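Local atomic coordinates of alkaline phosphatase (Thermus thermophilus, PDB entry 7KWD), a protein that probably hydrolyses phosphate monoesters as a homodimeric enzyme that binds two zinc ions and one magnesium ion. Residues A[59-62]-A[68-71]; A[206-211]-A[215-220]; A[249-254]-A[294-299]; A[301-304]-A[309-312]. All blocks are in the same frame, centred on the assembly; numbering follows the deposited sequence.

Contact 1 (A[59-62]-A[68-71]); sequences AYAR and VLAL
A61 meets L69, and R62 meets V68, where the chain leaves helix 51-65 and turns into helix 70-75. This is a local helix-loop-helix corner of the alkaline phosphatase fold. The two halves of the contact differ in character.

The A61 half is buried and closely packed. The CB of A61 points at the other segment, 4.0 Å from the backbone N of L69. The same CB lies 4.1 Å from L69 CD1, so one methyl touches both the backbone and the side chain. The CA atoms of A61 and L69 are 5.8 Å apart. L69 is the N-cap residue of helix 70-75. Its side chain also packs on Y54 and A57 of helix 51-65 and on L291 of helix 283-306.

The other half reaches toward solvent. R62 is the one touching residue that is partly exposed, while V68 is buried beside the second subunit. R62 and V68 run side by side and point the same way. CG of R62 sits beside its own backbone N (chi1 -81°), and the chain is extended from there to NE. This carries the guanidinium out over the valine. NH2 goes on to a salt bridge with E72. The second subunit borders this side: its P20 packs on R62 and its G22 on V68, and V68 is held to it by backbone hydrogen bonds. The corner is therefore part of the dimer interface. V68 CG2 lies over one face of the R62 guanidinium, toward its rim, 3.7 Å from NH2.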
# COMPACT_ATOMS: atom_id res chain seq x y z
N ALA A 59 1.67 -8.11 -12.08
CA ALA A 59 0.64 -8.64 -12.97
C ALA A 59 1.04 -8.45 -14.41
O ALA A 59 0.88 -9.36 -15.23
CB ALA A 59 -0.70 -7.96 -12.69
N TYR A 60 1.58 -7.28 -14.74
CA TYR A 60 1.93 -7.01 -16.13
C TYR A 60 2.99 -7.99 -16.63
O TYR A 60 2.90 -8.51 -17.74
CB TYR A 60 2.41 -5.56 -16.27
CG TYR A 60 2.59 -5.15 -17.73
CD1 TYR A 60 3.77 -5.37 -18.38
CD2 TYR A 60 1.54 -4.58 -18.46
CE1 TYR A 60 3.93 -5.03 -19.71
CE2 TYR A 60 1.71 -4.22 -19.80
CZ TYR A 60 2.88 -4.45 -20.41
OH TYR A 60 3.06 -4.12 -21.75
N ALA A 61 4.03 -8.21 -15.84
CA ALA A 61 5.07 -9.14 -16.27
C ALA A 61 4.48 -10.53 -16.54
O ALA A 61 4.78 -11.15 -17.57
CB ALA A 61 6.17 -9.20 -15.21
N ARG A 62 3.64 -11.03 -15.64
CA ARG A 62 3.09 -12.37 -15.82
C ARG A 62 2.12 -12.39 -16.99
O ARG A 62 2.28 -13.18 -17.93
CB ARG A 62 2.40 -12.84 -14.55
CG ARG A 62 3.36 -13.40 -13.50
CD ARG A 62 2.70 -13.41 -12.09
NE ARG A 62 3.51 -14.14 -11.12
CZ ARG A 62 3.55 -15.47 -11.02
NH1 ARG A 62 2.81 -16.25 -11.82
NH2 ARG A 62 4.35 -16.02 -10.13
N VAL A 68 7.85 -13.98 -14.68
CA VAL A 68 7.77 -13.56 -13.28
C VAL A 68 8.76 -12.42 -13.05
O VAL A 68 9.95 -12.58 -13.30
CB VAL A 68 8.06 -14.72 -12.34
CG1 VAL A 68 7.98 -14.27 -10.89
CG2 VAL A 68 7.08 -15.85 -12.63
N LEU A 69 8.27 -11.29 -12.57
CA LEU A 69 9.10 -10.16 -12.21
C LEU A 69 10.21 -10.57 -11.25
O LEU A 69 9.97 -11.28 -10.27
CB LEU A 69 8.17 -9.12 -11.56
CG LEU A 69 8.57 -7.67 -11.42
CD1 LEU A 69 8.55 -7.00 -12.75
CD2 LEU A 69 7.59 -7.01 -10.47
N ALA A 70 11.43 -10.11 -11.52
CA ALA A 70 12.53 -10.46 -10.63
C ALA A 70 12.24 -10.01 -9.19
O ALA A 70 12.55 -10.72 -8.24
CB ALA A 70 13.84 -9.87 -11.12
N LEU A 71 11.63 -8.85 -9.03
CA LEU A 71 11.31 -8.38 -7.68
C LEU A 71 10.35 -9.34 -6.98
O LEU A 71 10.50 -9.61 -5.79
CB LEU A 71 10.74 -6.96 -7.74
CG LEU A 71 10.52 -6.32 -6.38
CD1 LEU A 71 11.78 -6.38 -5.52
CD2 LEU A 71 9.99 -4.87 -6.51

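Contact 2 (A[206-211]-A[215-220]); sequences GVVRTP and VRSNAT
V215 closes the last part of a short helix on P211. Its backbone N donates to P211 O at 3.0 Å, with an N-H...O angle of 156°. This is the i to i+4 bond of helix 211-216. V215 CG1 lies between the backbone N and the carbonyl carbon (chi1 69°), which brings it within 3.6 Å of the same P211 O.

S217 is the first residue to leave the helix. Its CB packs on V208 CG1 at 3.9 Å, an apolar touch from a polar residue. Its OG, anti to the backbone N, accepts from the backbone N of A219 at 3.1 Å, and this makes an ST turn. The turn follows directly on the helix end.

A219 then points its methyl at G206. A219 CB is 3.6 Å from G206 CA, and the two CA atoms are only 5.1 Å apart. G206 has no side chain, which leaves room for the methyl.

The contact lies near the surface, away from the metal sites. It joins parts of a beta-alpha-beta unit: strand 206-208, helix 211-216 and strand 222-225. The two strands pair in parallel. V208 and S217 both pack on L222 of the second strand, while R257 of helix 247-259 binds the carbonyl O of A219.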
# COMPACT_ATOMS: atom_id res chain seq x y z
N GLY A 206 36.83 10.70 -16.48
CA GLY A 206 36.30 10.61 -17.83
C GLY A 206 34.90 11.17 -17.83
O GLY A 206 34.08 10.83 -16.97
N VAL A 207 34.63 12.08 -18.76
CA VAL A 207 33.35 12.75 -18.86
C VAL A 207 32.63 12.18 -20.07
O VAL A 207 33.17 12.20 -21.18
CB VAL A 207 33.51 14.27 -19.00
CG1 VAL A 207 32.17 14.93 -19.06
CG2 VAL A 207 34.30 14.82 -17.83
N VAL A 208 31.42 11.68 -19.85
CA VAL A 208 30.63 11.06 -20.89
C VAL A 208 29.24 11.68 -20.87
O VAL A 208 28.71 12.02 -19.82
CB VAL A 208 30.52 9.52 -20.73
CG1 VAL A 208 31.85 8.84 -21.17
CG2 VAL A 208 30.13 9.16 -19.30
N ARG A 209 28.65 11.78 -22.04
CA ARG A 209 27.39 12.51 -22.16
C ARG A 209 26.37 11.78 -22.99
O ARG A 209 25.24 12.27 -23.12
CB ARG A 209 27.64 13.91 -22.79
CG ARG A 209 28.65 14.80 -22.06
CD ARG A 209 28.72 16.15 -22.79
NE ARG A 209 29.44 17.19 -22.07
CZ ARG A 209 30.76 17.26 -21.94
NH1 ARG A 209 31.56 16.30 -22.45
NH2 ARG A 209 31.29 18.29 -21.28
N THR A 210 26.72 10.63 -23.56
CA THR A 210 25.79 9.83 -24.33
C THR A 210 25.96 8.36 -23.96
O THR A 210 27.00 7.96 -23.42
CB THR A 210 26.03 9.93 -25.84
OG1 THR A 210 27.28 9.31 -26.15
CG2 THR A 210 26.09 11.37 -26.25
N PRO A 211 24.98 7.53 -24.31
CA PRO A 211 25.14 6.08 -24.11
C PRO A 211 26.37 5.54 -24.79
O PRO A 211 27.09 4.69 -24.22
CB PRO A 211 23.85 5.51 -24.71
CG PRO A 211 22.88 6.64 -24.73
CD PRO A 211 23.66 7.91 -24.82
N VAL A 215 29.58 3.61 -22.87
CA VAL A 215 30.00 2.22 -22.99
C VAL A 215 31.42 2.13 -23.54
O VAL A 215 32.19 1.25 -23.12
CB VAL A 215 28.98 1.43 -23.82
CG1 VAL A 215 28.98 1.86 -25.30
CG2 VAL A 215 29.26 -0.03 -23.69
N ARG A 216 31.78 3.06 -24.42
CA ARG A 216 33.12 3.10 -25.00
C ARG A 216 34.17 3.48 -23.97
O ARG A 216 35.35 3.15 -24.13
CB ARG A 216 33.20 4.13 -26.14
CG ARG A 216 32.62 3.72 -27.50
CD ARG A 216 32.19 4.96 -28.37
NE ARG A 216 32.90 6.20 -27.98
CZ ARG A 216 32.53 7.45 -28.31
NH1 ARG A 216 31.44 7.68 -29.05
NH2 ARG A 216 33.27 8.49 -27.89
N SER A 217 33.78 4.19 -22.92
CA SER A 217 34.79 4.78 -22.05
C SER A 217 35.62 3.70 -21.38
O SER A 217 35.10 2.68 -20.92
CB SER A 217 34.15 5.64 -20.97
OG SER A 217 35.16 6.22 -20.17
N ASN A 218 36.92 3.94 -21.29
CA ASN A 218 37.81 3.12 -20.47
C ASN A 218 38.43 3.93 -19.35
O ASN A 218 39.45 3.52 -18.76
CB ASN A 218 38.86 2.46 -21.36
CG ASN A 218 38.32 1.23 -22.05
OD1 ASN A 218 38.50 1.04 -23.25
ND2 ASN A 218 37.61 0.39 -21.29
N ALA A 219 37.85 5.09 -19.04
CA ALA A 219 38.27 5.86 -17.89
C ALA A 219 37.90 5.09 -16.64
O ALA A 219 36.86 4.43 -16.58
CB ALA A 219 37.60 7.24 -17.89
N THR A 220 38.78 5.15 -15.65
CA THR A 220 38.55 4.48 -14.37
C THR A 220 37.47 5.18 -13.56
O THR A 220 36.56 4.52 -13.04
CB THR A 220 39.89 4.45 -13.63
OG1 THR A 220 40.77 3.55 -14.31
CG2 THR A 220 39.74 4.01 -12.20

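Contact 3 (A[249-254]-A[294-299]); sequences EMVQAA and DEVLEL
V251 and V296 are the nearest pair across two nearly parallel helices, with their CA atoms 7.3 Å apart. The axes of 249-254 and 294-299 come within 10.2 Å and make an angle of 23°. Q252 and L299 are the next pair along, at 8.0 Å between CA atoms. These helices, 247-259 and 283-306, pack against a central sheet in the alpha/beta fold of the alkaline phosphatases. Beneath them, V251 rests on V139 of strand 135-140 and V296 on F44 of strand 40-46.

The seam is made of side chains. V251 divides its two methyls between two partners. CG2 meets V296 CG1 at 3.9 Å, and these two valines meet at a slant. CG1 lies anti to the backbone N (chi1 174°) and reaches L299 CD2 at 4.1 Å. V251 and L299 lie alongside, pointing opposite ways.

The valine pair is buried. The seam becomes more open toward Q252, which is exposed. There the aliphatic part of the glutamine does the packing, and Q252 and L299 cross at about a right angle. L299 has the largest share of the interface.

The side chain of V251 is about 9 Å from that of E270, a magnesium ligand, but V251 is not itself a ligand of the metal. L299 has a chi1 of -138°, well off a staggered value. Its CD2 ends 3.5 Å from Q252 CG, the closest approach between the two segments.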
# COMPACT_ATOMS: atom_id res chain seq x y z
N GLU A 249 22.09 0.30 -18.36
CA GLU A 249 23.32 0.67 -19.05
C GLU A 249 24.25 1.46 -18.13
O GLU A 249 25.47 1.34 -18.21
CB GLU A 249 23.01 1.49 -20.31
CG GLU A 249 22.57 0.62 -21.50
CD GLU A 249 22.00 1.40 -22.69
OE1 GLU A 249 21.35 2.46 -22.52
OE2 GLU A 249 22.19 0.92 -23.82
N MET A 250 23.67 2.31 -17.29
CA MET A 250 24.49 3.09 -16.36
C MET A 250 25.09 2.19 -15.29
O MET A 250 26.29 2.28 -15.00
CB MET A 250 23.64 4.21 -15.74
CG MET A 250 23.37 5.36 -16.72
SD MET A 250 22.62 6.82 -16.00
CE MET A 250 20.97 6.53 -15.90
N VAL A 251 24.30 1.27 -14.72
CA VAL A 251 24.88 0.33 -13.75
C VAL A 251 25.97 -0.54 -14.39
O VAL A 251 27.02 -0.79 -13.77
CB VAL A 251 23.76 -0.53 -13.13
CG1 VAL A 251 24.36 -1.58 -12.24
CG2 VAL A 251 22.80 0.35 -12.29
N GLN A 252 25.75 -1.02 -15.63
CA GLN A 252 26.77 -1.86 -16.27
C GLN A 252 28.12 -1.15 -16.34
O GLN A 252 29.17 -1.80 -16.23
CB GLN A 252 26.34 -2.26 -17.68
CG GLN A 252 25.14 -3.17 -17.71
CD GLN A 252 24.67 -3.52 -19.12
OE1 GLN A 252 24.21 -2.65 -19.88
NE2 GLN A 252 24.73 -4.81 -19.45
N ALA A 253 28.11 0.18 -16.49
CA ALA A 253 29.36 0.93 -16.51
C ALA A 253 29.93 1.12 -15.12
O ALA A 253 31.16 1.12 -14.94
CB ALA A 253 29.15 2.29 -17.19
N ALA A 254 29.08 1.30 -14.12
CA ALA A 254 29.59 1.65 -12.79
C ALA A 254 30.10 0.42 -12.05
O ALA A 254 31.12 0.49 -11.36
CB ALA A 254 28.49 2.33 -11.97
N ASP A 294 13.65 -3.55 -12.71
CA ASP A 294 13.71 -5.00 -12.60
C ASP A 294 14.88 -5.55 -13.39
O ASP A 294 15.57 -6.48 -12.94
CB ASP A 294 12.38 -5.61 -13.07
CG ASP A 294 12.04 -6.89 -12.35
OD1 ASP A 294 11.79 -6.84 -11.12
OD2 ASP A 294 12.01 -7.94 -13.00
N GLU A 295 15.17 -4.97 -14.55
CA GLU A 295 16.35 -5.41 -15.29
C GLU A 295 17.61 -5.16 -14.50
O GLU A 295 18.57 -5.94 -14.56
CB GLU A 295 16.45 -4.69 -16.64
CG GLU A 295 15.39 -5.12 -17.64
CD GLU A 295 15.54 -4.39 -18.98
OE1 GLU A 295 14.52 -3.82 -19.46
OE2 GLU A 295 16.67 -4.36 -19.54
N VAL A 296 17.64 -4.04 -13.76
CA VAL A 296 18.81 -3.72 -12.94
C VAL A 296 18.95 -4.73 -11.81
O VAL A 296 20.06 -5.19 -11.50
CB VAL A 296 18.70 -2.28 -12.39
CG1 VAL A 296 19.81 -2.01 -11.36
CG2 VAL A 296 18.79 -1.26 -13.55
N LEU A 297 17.82 -5.09 -11.18
CA LEU A 297 17.82 -6.08 -10.11
C LEU A 297 18.51 -7.35 -10.53
O LEU A 297 19.29 -7.93 -9.77
CB LEU A 297 16.38 -6.37 -9.74
CG LEU A 297 15.96 -6.72 -8.34
CD1 LEU A 297 16.59 -5.84 -7.30
CD2 LEU A 297 14.41 -6.61 -8.35
N GLU A 298 18.23 -7.80 -11.75
CA GLU A 298 18.80 -9.02 -12.26
C GLU A 298 20.30 -8.88 -12.35
O GLU A 298 21.03 -9.78 -11.95
CB GLU A 298 18.19 -9.35 -13.61
CG GLU A 298 16.76 -9.85 -13.42
CD GLU A 298 16.09 -10.32 -14.69
OE1 GLU A 298 16.39 -9.75 -15.76
OE2 GLU A 298 15.24 -11.24 -14.60
N LEU A 299 20.76 -7.71 -12.79
CA LEU A 299 22.18 -7.43 -12.82
C LEU A 299 22.79 -7.44 -11.43
O LEU A 299 23.86 -8.00 -11.20
CB LEU A 299 22.41 -6.07 -13.48
CG LEU A 299 23.58 -6.06 -14.43
CD1 LEU A 299 23.31 -7.02 -15.59
CD2 LEU A 299 23.75 -4.64 -14.90

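Contact 4 (A[301-304]-A[309-312]); sequences TAFV and DTLL
V304 stands between T310 and L312 and crosses each at a different angle. Against L312 it lies at about a right angle, with V304 CG2 3.8 Å from L312 CB. Against T310 it is set at a slant, and the same CG2 is 4.1 Å from T310 CG2. The other methyl, CG1, lies anti to the backbone N of V304 (chi1 176°). It presses on the backbone instead, 3.3 Å from T310 O.

T301 lies about one turn before V304. It leans diagonally against L312, with T301 CG2 4.0 Å from L312 CD2. Its OG1 is bonded to L297 O, within the helix.

These residues sit where helix 283-306 ends and, after a short loop, the chain enters strand 310-325. The strand runs parallel to strand 40-46, in the alpha/beta core of the alkaline phosphatase fold. T310 and L312 point from it toward the helix and also touch I42 of strand 40-46. Y443 of strand 438-443 covers T301, V304 and L312.

F303 and T310 cross at about a right angle. The ring presents its edge: CE1 is 3.9 Å from T310 OG1, which lies near the ring plane. F303 also packs on L255 and A259 of helix 247-259. T310 OG1 donates to D309 OD1 at 3.0 Å, coming from above the carboxylate plane, while D309 OD2 forms a salt bridge with R39. The same OG1 is hydrogen-bonded to N40 ND2. With a valine in place of T310 the hydroxyl is lost, and D309 OD1 and N40 ND2 would probably be left without that partner.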
# COMPACT_ATOMS: atom_id res chain seq x y z
N THR A 301 21.67 -8.75 -8.55
CA THR A 301 21.67 -10.03 -7.84
C THR A 301 22.71 -10.98 -8.44
O THR A 301 23.43 -11.67 -7.72
CB THR A 301 20.28 -10.67 -7.84
OG1 THR A 301 19.80 -10.84 -9.17
CG2 THR A 301 19.33 -9.82 -7.05
N ALA A 302 22.85 -10.97 -9.76
CA ALA A 302 23.88 -11.81 -10.37
C ALA A 302 25.26 -11.39 -9.89
O ALA A 302 26.11 -12.24 -9.63
CB ALA A 302 23.77 -11.76 -11.89
N PHE A 303 25.50 -10.08 -9.73
CA PHE A 303 26.76 -9.64 -9.13
C PHE A 303 26.91 -10.17 -7.69
O PHE A 303 27.98 -10.65 -7.31
CB PHE A 303 26.87 -8.12 -9.14
CG PHE A 303 28.20 -7.62 -8.64
CD1 PHE A 303 28.39 -7.36 -7.29
CD2 PHE A 303 29.27 -7.45 -9.50
CE1 PHE A 303 29.61 -6.93 -6.82
CE2 PHE A 303 30.49 -7.02 -9.03
CZ PHE A 303 30.66 -6.76 -7.68
N VAL A 304 25.86 -10.07 -6.88
CA VAL A 304 26.00 -10.54 -5.50
C VAL A 304 26.25 -12.05 -5.47
O VAL A 304 27.04 -12.54 -4.67
CB VAL A 304 24.76 -10.16 -4.67
CG1 VAL A 304 24.84 -10.73 -3.27
CG2 VAL A 304 24.64 -8.63 -4.59
N ASP A 309 30.94 -11.37 -0.66
CA ASP A 309 31.31 -10.32 0.28
C ASP A 309 30.44 -9.05 0.12
O ASP A 309 30.73 -8.04 0.77
CB ASP A 309 32.80 -9.98 0.14
CG ASP A 309 33.16 -9.41 -1.23
OD1 ASP A 309 32.26 -9.33 -2.12
OD2 ASP A 309 34.33 -9.04 -1.41
N THR A 310 29.36 -9.12 -0.66
CA THR A 310 28.58 -7.94 -1.04
C THR A 310 27.14 -8.09 -0.58
O THR A 310 26.50 -9.11 -0.86
CB THR A 310 28.58 -7.77 -2.56
OG1 THR A 310 29.92 -7.67 -3.04
CG2 THR A 310 27.76 -6.53 -2.96
N LEU A 311 26.64 -7.05 0.09
CA LEU A 311 25.25 -7.00 0.51
C LEU A 311 24.45 -6.09 -0.42
O LEU A 311 24.88 -4.98 -0.71
CB LEU A 311 25.12 -6.51 1.95
CG LEU A 311 23.67 -6.25 2.36
CD1 LEU A 311 22.91 -7.57 2.44
CD2 LEU A 311 23.60 -5.55 3.70
N LEU A 312 23.27 -6.56 -0.84
CA LEU A 312 22.37 -5.75 -1.64
C LEU A 312 21.15 -5.43 -0.79
O LEU A 312 20.45 -6.33 -0.31
CB LEU A 312 21.96 -6.46 -2.93
CG LEU A 312 20.77 -5.83 -3.63
CD1 LEU A 312 21.08 -4.40 -4.08
CD2 LEU A 312 20.34 -6.71 -4.77

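In the fold
Contacts 1, 3 and 4 are linked through helix 283-306. Contact 1 touches contact 3 directly. D294 OD2 lies 2.7 Å from A70 N, and D294 OD1 lies 2.9 Å from L71 N, both hydrogen bonds. L297 CD2 also packs on L71 CA at 3.6 Å. Contacts 3 and 4 adjoin on the same helix, with centres 12 Å apart. Contact 2 lies further out: its nearest atoms are about 5 Å from contact 3 and about 22 Å from contact 1. Contact 3 is near the magnesium ligand E270, and L312 of contact 4 is about 12 Å from it, side chain to side chain. Contacts 1 and 2 lie away from the metal sites.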